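Local coordinates for DsbA family protein (Salmonella typhimurium, PDB 7JVE), which acts as a trimeric thioredoxin-like enzyme with both thiol oxidase and disulfide isomerase activities, at residues Q54-R66 with Q224-I236. Residues are numbered along the deposited sequence; the frame is centred on the assembly and turned at random.
Sequences QQQAYVQLALQYR and QTQDGDVKRVTVI. With EDO (1,2-ethanediol), chain M.
In the thioredoxin fold of this DsbA-family protein, the last turns of helix 37-64 pack against the hairpin connection between strands 218-223 and 234-237, and the amide of Gln55 grips the backbone of Val235, at the sheet's edge strand, with two hydrogen bonds. Val235 N gives an almost straight bond (174°) to Gln55 OE1 at 3.0 Å, and Gln55 NE2 returns one to Val235 O. Both acceptors are met on a lone pair in the carbonyl plane, so the amide pairs with this strand residue much as a neighbouring strand would. The Gln55 chain bends at chi2 (57°) to bring the amide round, and a water links its OE1 to Val233 O. Deeper in, Val235 packs its two methyls on Tyr58 CB, with CG2 at 3.8 Å, while the Tyr58 hydroxyl hydrogen-bonds to Asp212 O and to Lys162 NZ of a second subunit. Val233 fits among Val59, Ala62 and Leu63, and Val59 CG1 also meets Val230 CB at 3.9 Å. At the far end, in one of its two conformers, the Arg66 guanidinium packs one face against the loop, with Gln226 CA 3.5 Å from its plane, over its centre. Its NH2 hydrogen-bonds to Pro223 O; hydrogen bonds from NE to Gln224 O and from NH1 to Asp227 O are weak. A water in the guanidinium plane accepts from Arg66 NH1 at 2.7 Å and donates to Leu63 O.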
ATOM      1  N   GLN A  54     -11.099   3.248 -18.559  1.00 26.93           N
ATOM      2  CA  GLN A  54     -10.293   2.035 -18.695  1.00 28.22           C
ATOM      3  C   GLN A  54     -11.152   0.859 -19.143  1.00 26.99           C
ATOM      4  O   GLN A  54     -10.792   0.130 -20.076  1.00 29.63           O
ATOM      5  CB  GLN A  54      -9.600   1.713 -17.367  1.00 26.99           C
ATOM      6  CG  GLN A  54      -8.574   0.597 -17.453  1.00 28.12           C
ATOM      7  CD  GLN A  54      -7.231   1.116 -17.929  1.00 31.97           C
ATOM      8  OE1 GLN A  54      -7.176   1.987 -18.799  1.00 36.19           O
ATOM      9  NE2 GLN A  54      -6.142   0.619 -17.337  1.00 31.77           N
ATOM     10  N   GLN A  55     -12.287   0.653 -18.463  1.00 26.06           N
ATOM     11  CA  GLN A  55     -13.205  -0.434 -18.792  1.00 24.94           C
ATOM     12  C   GLN A  55     -13.653  -0.347 -20.244  1.00 28.06           C
ATOM     13  O   GLN A  55     -13.615  -1.338 -20.985  1.00 28.79           O
ATOM     14  CB  GLN A  55     -14.414  -0.376 -17.856  1.00 22.76           C
ATOM     15  CG  GLN A  55     -15.466  -1.498 -17.964  1.00 23.21           C
ATOM     16  CD  GLN A  55     -14.901  -2.921 -17.769  1.00 27.50           C
ATOM     17  OE1 GLN A  55     -15.483  -3.890 -18.250  1.00 26.15           O
ATOM     18  NE2 GLN A  55     -13.731  -3.030 -17.128  1.00 22.78           N
ATOM     19  N   GLN A  56     -14.101   0.832 -20.661  1.00 27.14           N
ATOM     20  CA  GLN A  56     -14.515   1.014 -22.042  1.00 27.31           C
ATOM     21  C   GLN A  56     -13.402   0.634 -23.010  1.00 26.88           C
ATOM     22  O   GLN A  56     -13.656  -0.019 -24.033  1.00 27.97           O
ATOM     23  CB  GLN A  56     -14.953   2.457 -22.257  1.00 26.56           C
ATOM     24  CG  GLN A  56     -16.372   2.734 -21.734  1.00 32.27           C
ATOM     25  CD  GLN A  56     -16.682   4.233 -21.601  1.00 43.45           C
ATOM     26  OE1 GLN A  56     -15.777   5.075 -21.648  1.00 44.98           O
ATOM     27  NE2 GLN A  56     -17.970   4.568 -21.443  1.00 43.55           N
ATOM     28  N   ALA A  57     -12.160   1.011 -22.700  1.00 24.74           N
ATOM     29  CA  ALA A  57     -11.062   0.724 -23.620  1.00 27.50           C
ATOM     30  C   ALA A  57     -10.758  -0.766 -23.667  1.00 26.07           C
ATOM     31  O   ALA A  57     -10.427  -1.294 -24.733  1.00 25.85           O
ATOM     32  CB  ALA A  57      -9.811   1.504 -23.223  1.00 27.36           C
ATOM     33  N   TYR A  58     -10.841  -1.448 -22.515  1.00 24.50           N
ATOM     34  CA  TYR A  58     -10.685  -2.903 -22.482  1.00 26.63           C
ATOM     35  C   TYR A  58     -11.787  -3.599 -23.269  1.00 27.50           C
ATOM     36  O   TYR A  58     -11.528  -4.589 -23.968  1.00 25.97           O
ATOM     37  CB  TYR A  58     -10.685  -3.423 -21.038  1.00 24.68           C
ATOM     38  CG  TYR A  58      -9.333  -3.425 -20.366  1.00 23.99           C
ATOM     39  CD1 TYR A  58      -8.221  -4.013 -20.984  1.00 22.85           C
ATOM     40  CD2 TYR A  58      -9.168  -2.870 -19.095  1.00 22.19           C
ATOM     41  CE1 TYR A  58      -6.983  -4.033 -20.368  1.00 22.31           C
ATOM     42  CE2 TYR A  58      -7.935  -2.885 -18.474  1.00 21.46           C
ATOM     43  CZ  TYR A  58      -6.856  -3.458 -19.107  1.00 22.12           C
ATOM     44  OH  TYR A  58      -5.644  -3.452 -18.479  1.00 24.18           O
ATOM     45  N   VAL A  59     -13.027  -3.107 -23.154  1.00 24.20           N
ATOM     46  CA  VAL A  59     -14.125  -3.699 -23.905  1.00 25.02           C
ATOM     47  C   VAL A  59     -13.854  -3.609 -25.405  1.00 29.57           C
ATOM     48  O   VAL A  59     -14.059  -4.578 -26.151  1.00 27.92           O
ATOM     49  CB  VAL A  59     -15.461  -3.033 -23.526  1.00 27.14           C
ATOM     50  CG1 VAL A  59     -16.514  -3.360 -24.576  1.00 30.52           C
ATOM     51  CG2 VAL A  59     -15.921  -3.497 -22.137  1.00 25.82           C
ATOM     52  N   GLN A  60     -13.373  -2.452 -25.871  1.00 27.30           N
ATOM     53  CA  GLN A  60     -13.027  -2.319 -27.282  1.00 27.85           C
ATOM     54  C   GLN A  60     -11.983  -3.348 -27.688  1.00 28.74           C
ATOM     55  O   GLN A  60     -12.060  -3.913 -28.783  1.00 27.18           O
ATOM     56  CB  GLN A  60     -12.523  -0.903 -27.584  1.00 28.67           C
ATOM     57  CG  GLN A  60     -13.616   0.143 -27.597  1.00 29.86           C
ATOM     58  CD  GLN A  60     -14.611  -0.119 -28.718  1.00 40.39           C
ATOM     59  OE1 GLN A  60     -14.238  -0.191 -29.893  1.00 44.77           O
ATOM     60  NE2 GLN A  60     -15.876  -0.308 -28.357  1.00 38.09           N
ATOM     61  N   LEU A  61     -10.979  -3.583 -26.827  1.00 26.22           N
ATOM     62  CA  LEU A  61      -9.941  -4.563 -27.146  1.00 26.74           C
ATOM     63  C   LEU A  61     -10.520  -5.972 -27.221  1.00 26.69           C
ATOM     64  O   LEU A  61     -10.177  -6.740 -28.132  1.00 26.67           O
ATOM     65  CB  LEU A  61      -8.816  -4.498 -26.113  1.00 24.01           C
ATOM     66  CG  LEU A  61      -7.985  -3.209 -26.128  1.00 25.70           C
ATOM     67  CD1 LEU A  61      -6.966  -3.192 -24.984  1.00 25.55           C
ATOM     68  CD2 LEU A  61      -7.284  -3.058 -27.481  1.00 24.86           C
ATOM     69  N   ALA A  62     -11.419  -6.317 -26.281  1.00 25.19           N
ATOM     70  CA  ALA A  62     -12.104  -7.611 -26.316  1.00 24.87           C
ATOM     71  C   ALA A  62     -12.874  -7.804 -27.615  1.00 29.26           C
ATOM     72  O   ALA A  62     -12.819  -8.880 -28.225  1.00 27.69           O
ATOM     73  CB  ALA A  62     -13.053  -7.742 -25.133  1.00 24.53           C
ATOM     74  N   LEU A  63     -13.598  -6.773 -28.061  1.00 27.87           N
ATOM     75  CA  LEU A  63     -14.321  -6.893 -29.321  1.00 30.38           C
ATOM     76  C   LEU A  63     -13.362  -7.069 -30.486  1.00 30.01           C
ATOM     77  O   LEU A  63     -13.635  -7.848 -31.404  1.00 35.29           O
ATOM     78  CB  LEU A  63     -15.227  -5.683 -29.543  1.00 30.40           C
ATOM     79  CG  LEU A  63     -16.358  -5.601 -28.516  1.00 35.56           C
ATOM     80  CD1 LEU A  63     -17.089  -4.251 -28.588  1.00 40.74           C
ATOM     81  CD2 LEU A  63     -17.328  -6.777 -28.662  1.00 36.76           C
ATOM     82  N   GLN A  64     -12.220  -6.381 -30.457  1.00 28.65           N
ATOM     83  CA  GLN A  64     -11.280  -6.496 -31.572  1.00 29.82           C
ATOM     84  C   GLN A  64     -10.617  -7.883 -31.624  1.00 30.09           C
ATOM     85  O   GLN A  64     -10.384  -8.426 -32.711  1.00 31.72           O
ATOM     86  CB  GLN A  64     -10.228  -5.391 -31.478  1.00 29.05           C
ATOM     87  CG  GLN A  64      -9.194  -5.446 -32.580  1.00 30.66           C
ATOM     88  CD  GLN A  64      -8.038  -4.459 -32.406  1.00 38.38           C
ATOM     89  OE1 GLN A  64      -8.094  -3.514 -31.606  1.00 34.80           O
ATOM     90  NE2 GLN A  64      -6.978  -4.680 -33.173  1.00 44.60           N
ATOM     91  N   TYR A  65     -10.316  -8.484 -30.471  1.00 26.38           N
ATOM     92  CA  TYR A  65      -9.626  -9.771 -30.442  1.00 28.76           C
ATOM     93  C   TYR A  65     -10.561 -10.926 -30.105  1.00 29.53           C
ATOM     94  O   TYR A  65     -10.123 -11.951 -29.588  1.00 31.74           O
ATOM     95  CB  TYR A  65      -8.438  -9.719 -29.477  1.00 25.62           C
ATOM     96  CG  TYR A  65      -7.383  -8.750 -29.979  1.00 27.19           C
ATOM     97  CD1 TYR A  65      -6.467  -9.119 -30.956  1.00 27.88           C
ATOM     98  CD2 TYR A  65      -7.338  -7.445 -29.504  1.00 28.39           C
ATOM     99  CE1 TYR A  65      -5.514  -8.219 -31.425  1.00 30.24           C
ATOM    100  CE2 TYR A  65      -6.405  -6.541 -29.965  1.00 30.59           C
ATOM    101  CZ  TYR A  65      -5.498  -6.928 -30.929  1.00 32.60           C
ATOM    102  OH  TYR A  65      -4.582  -6.008 -31.374  1.00 35.96           O
ATOM    103  N   ARG A  66     -11.851 -10.783 -30.406  0.53 30.14           N
ATOM    104  CA  ARG A  66     -12.816 -11.833 -30.098  0.53 32.95           C
ATOM    105  C   ARG A  66     -12.358 -13.201 -30.611  0.53 34.11           C
ATOM    106  O   ARG A  66     -12.415 -14.202 -29.885  0.53 31.27           O
ATOM    107  CB  ARG A  66     -14.182 -11.467 -30.690  0.53 36.61           C
ATOM    108  CG  ARG A  66     -15.280 -12.480 -30.376  0.53 41.89           C
ATOM    109  CD  ARG A  66     -16.596 -12.151 -31.094  0.53 47.71           C
ATOM    110  NE  ARG A  66     -17.698 -11.974 -30.147  0.53 48.47           N
ATOM    111  CZ  ARG A  66     -18.245 -10.801 -29.846  0.53 49.68           C
ATOM    112  NH1 ARG A  66     -17.802  -9.695 -30.421  0.53 51.55           N
ATOM    113  NH2 ARG A  66     -19.238 -10.737 -28.973  0.53 49.58           N
ATOM    114  N   GLN A 224     -20.510 -15.009 -27.320  1.00 40.31           N
ATOM    115  CA  GLN A 224     -19.641 -15.612 -28.315  1.00 40.31           C
ATOM    116  C   GLN A 224     -20.002 -15.168 -29.726  1.00 45.28           C
ATOM    117  O   GLN A 224     -19.110 -15.047 -30.571  1.00 47.45           O
ATOM    118  CB  GLN A 224     -19.697 -17.132 -28.198  1.00 42.18           C
ATOM    119  CG  GLN A 224     -19.092 -17.701 -26.910  1.00 34.86           C
ATOM    120  CD  GLN A 224     -18.447 -19.048 -27.150  1.00 35.90           C
ATOM    121  OE1 GLN A 224     -17.237 -19.139 -27.302  1.00 36.45           O
ATOM    122  NE2 GLN A 224     -19.261 -20.098 -27.223  1.00 33.41           N
ATOM    123  N   THR A 225     -21.286 -14.919 -30.000  1.00 46.10           N
ATOM    124  CA  THR A 225     -21.712 -14.520 -31.336  1.00 57.16           C
ATOM    125  C   THR A 225     -21.309 -13.077 -31.561  1.00 60.76           C
ATOM    126  O   THR A 225     -21.542 -12.219 -30.704  1.00 57.72           O
ATOM    127  CB  THR A 225     -23.227 -14.598 -31.501  1.00 61.38           C
ATOM    128  OG1 THR A 225     -23.824 -13.636 -30.623  1.00 70.77           O
ATOM    129  CG2 THR A 225     -23.726 -16.005 -31.165  1.00 59.26           C
ATOM    130  N   GLN A 226     -20.744 -12.798 -32.730  1.00 78.16           N
ATOM    131  CA  GLN A 226     -20.057 -11.535 -32.903  1.00 77.92           C
ATOM    132  C   GLN A 226     -21.120 -10.439 -32.985  1.00 80.98           C
ATOM    133  O   GLN A 226     -21.819 -10.278 -33.996  1.00 84.63           O
ATOM    134  CB  GLN A 226     -19.117 -11.545 -34.097  1.00 80.12           C
ATOM    135  CG  GLN A 226     -18.016 -10.536 -33.781  1.00 85.76           C
ATOM    136  CD  GLN A 226     -16.931 -10.389 -34.822  1.00 92.44           C
ATOM    137  OE1 GLN A 226     -17.056 -10.871 -35.944  1.00 99.43           O
ATOM    138  NE2 GLN A 226     -15.796  -9.844 -34.387  1.00102.66           N
ATOM    139  N   ASP A 227     -21.253  -9.715 -31.878  1.00 85.87           N
ATOM    140  CA  ASP A 227     -22.202  -8.638 -31.648  1.00 86.80           C
ATOM    141  C   ASP A 227     -21.378  -7.494 -31.079  1.00 86.64           C
ATOM    142  O   ASP A 227     -20.551  -7.715 -30.187  1.00 83.39           O
ATOM    143  CB  ASP A 227     -23.288  -9.089 -30.662  1.00 90.84           C
ATOM    144  CG  ASP A 227     -24.464  -8.138 -30.597  1.00 97.65           C
ATOM    145  OD1 ASP A 227     -24.854  -7.587 -31.650  1.00 98.35           O
ATOM    146  OD2 ASP A 227     -25.005  -7.952 -29.483  1.00 99.01           O
ATOM    147  N   GLY A 228     -21.568  -6.293 -31.604  1.00 86.21           N
ATOM    148  CA  GLY A 228     -20.757  -5.181 -31.151  1.00 77.71           C
ATOM    149  C   GLY A 228     -21.338  -4.505 -29.930  1.00 76.04           C
ATOM    150  O   GLY A 228     -21.068  -3.326 -29.669  1.00 73.51           O
ATOM    151  N   ASP A 229     -22.149  -5.246 -29.175  1.00 74.91           N
ATOM    152  CA  ASP A 229     -22.834  -4.682 -28.017  1.00 71.89           C
ATOM    153  C   ASP A 229     -21.844  -4.590 -26.861  1.00 61.87           C
ATOM    154  O   ASP A 229     -21.642  -5.548 -26.111  1.00 51.77           O
ATOM    155  CB  ASP A 229     -24.071  -5.500 -27.666  1.00 70.24           C
ATOM    156  CG  ASP A 229     -25.087  -4.695 -26.871  1.00 72.32           C
ATOM    157  OD1 ASP A 229     -26.231  -5.171 -26.691  1.00 73.10           O
ATOM    158  OD2 ASP A 229     -24.721  -3.596 -26.388  1.00 72.24           O
ATOM    159  N   VAL A 230     -21.218  -3.414 -26.739  1.00 59.61           N
ATOM    160  CA  VAL A 230     -20.297  -3.113 -25.650  1.00 56.08           C
ATOM    161  C   VAL A 230     -20.948  -3.410 -24.306  1.00 58.69           C
ATOM    162  O   VAL A 230     -20.260  -3.726 -23.315  1.00 48.72           O
ATOM    163  CB  VAL A 230     -19.843  -1.633 -25.742  1.00 54.65           C
ATOM    164  CG1 VAL A 230     -19.147  -1.356 -27.078  1.00 49.77           C
ATOM    165  CG2 VAL A 230     -21.020  -0.681 -25.521  1.00 50.39           C
ATOM    166  N   LYS A 231     -22.283  -3.339 -24.260  1.00 64.29           N
ATOM    167  CA  LYS A 231     -23.067  -3.486 -23.044  1.00 62.00           C
ATOM    168  C   LYS A 231     -23.135  -4.916 -22.531  1.00 58.87           C
ATOM    169  O   LYS A 231     -23.570  -5.110 -21.393  1.00 58.83           O
ATOM    170  CB  LYS A 231     -24.490  -2.964 -23.281  1.00 69.48           C
ATOM    171  CG  LYS A 231     -25.307  -2.805 -22.005  1.00 79.62           C
ATOM    172  CD  LYS A 231     -24.753  -1.686 -21.131  1.00 84.58           C
ATOM    173  CE  LYS A 231     -24.929  -0.315 -21.782  1.00 79.51           C
ATOM    174  NZ  LYS A 231     -26.354   0.097 -21.819  1.00 79.07           N
ATOM    175  N   ARG A 232     -22.726  -5.913 -23.323  1.00 50.94           N
ATOM    176  CA  ARG A 232     -22.744  -7.310 -22.891  1.00 46.70           C
ATOM    177  C   ARG A 232     -21.361  -7.872 -22.572  1.00 38.92           C
ATOM    178  O   ARG A 232     -21.232  -9.084 -22.379  1.00 36.57           O
ATOM    179  CB  ARG A 232     -23.420  -8.186 -23.949  1.00 49.45           C
ATOM    180  CG  ARG A 232     -24.891  -7.861 -24.213  1.00 53.70           C
ATOM    181  CD  ARG A 232     -25.693  -9.127 -24.479  1.00 52.40           C
ATOM    182  NE  ARG A 232     -25.524  -9.615 -25.854  1.00 63.82           N
ATOM    183  CZ  ARG A 232     -25.797 -10.857 -26.276  1.00 65.49           C
ATOM    184  NH1 ARG A 232     -26.267 -11.779 -25.438  1.00 58.47           N
ATOM    185  NH2 ARG A 232     -25.607 -11.181 -27.553  1.00 67.07           N
ATOM    186  N   VAL A 233     -20.331  -7.036 -22.501  1.00 38.00           N
ATOM    187  CA  VAL A 233     -18.952  -7.472 -22.286  1.00 32.09           C
ATOM    188  C   VAL A 233     -18.455  -6.908 -20.962  1.00 30.69           C
ATOM    189  O   VAL A 233     -18.695  -5.742 -20.649  1.00 32.03           O
ATOM    190  CB  VAL A 233     -18.031  -6.998 -23.424  1.00 28.98           C
ATOM    191  CG1 VAL A 233     -16.594  -7.471 -23.198  1.00 26.11           C
ATOM    192  CG2 VAL A 233     -18.576  -7.417 -24.783  1.00 33.10           C
ATOM    193  N   THR A 234     -17.720  -7.706 -20.204  1.00 29.28           N
ATOM    194  CA  THR A 234     -17.168  -7.180 -18.966  1.00 29.89           C
ATOM    195  C   THR A 234     -15.733  -7.678 -18.836  1.00 28.81           C
ATOM    196  O   THR A 234     -15.472  -8.866 -19.049  1.00 24.80           O
ATOM    197  CB  THR A 234     -18.000  -7.617 -17.753  1.00 26.81           C
ATOM    198  OG1 THR A 234     -19.387  -7.435 -18.035  1.00 28.38           O
ATOM    199  CG2 THR A 234     -17.681  -6.699 -16.588  1.00 24.86           C
ATOM    200  N   VAL A 235     -14.810  -6.786 -18.482  1.00 25.63           N
ATOM    201  CA  VAL A 235     -13.414  -7.147 -18.256  1.00 24.36           C
ATOM    202  C   VAL A 235     -13.140  -6.969 -16.771  1.00 24.40           C
ATOM    203  O   VAL A 235     -13.380  -5.893 -16.217  1.00 25.79           O
ATOM    204  CB  VAL A 235     -12.464  -6.301 -19.123  1.00 29.20           C
ATOM    205  CG1 VAL A 235     -11.027  -6.540 -18.752  1.00 20.84           C
ATOM    206  CG2 VAL A 235     -12.689  -6.615 -20.611  1.00 26.78           C
ATOM    207  N   ILE A 236     -12.657  -8.020 -16.120  1.00 25.85           N
ATOM    208  CA  ILE A 236     -12.590  -8.029 -14.662  1.00 23.10           C
ATOM    209  C   ILE A 236     -11.209  -8.444 -14.170  1.00 24.57           C
ATOM    210  O   ILE A 236     -10.636  -9.420 -14.680  1.00 21.32           O
ATOM    211  CB  ILE A 236     -13.661  -8.961 -14.082  1.00 24.77           C
ATOM    212  CG1 ILE A 236     -15.007  -8.697 -14.768  1.00 26.94           C
ATOM    213  CG2 ILE A 236     -13.701  -8.832 -12.529  1.00 28.62           C
ATOM    214  CD1 ILE A 236     -16.187  -9.390 -14.139  1.00 25.72           C
TER
HETATM  215  C1  EDO M 307      -6.548  -0.748 -22.217  1.00 26.95           C
HETATM  216  O1  EDO M 307      -5.240  -0.331 -22.620  1.00 35.72           O
HETATM  217  C2  EDO M 307      -6.987   0.121 -21.043  1.00 36.77           C
HETATM  218  O2  EDO M 307      -6.598   1.499 -21.266  1.00 40.23           O
HETATM  219  O   HOH W   1     -18.064  -3.483 -19.088  1.00 27.93           O
HETATM  220  O   HOH W   2     -16.133  -8.638 -32.272  1.00 54.90           O
HETATM  221  O   HOH W   3     -20.767  -8.269 -27.617  1.00 51.57           O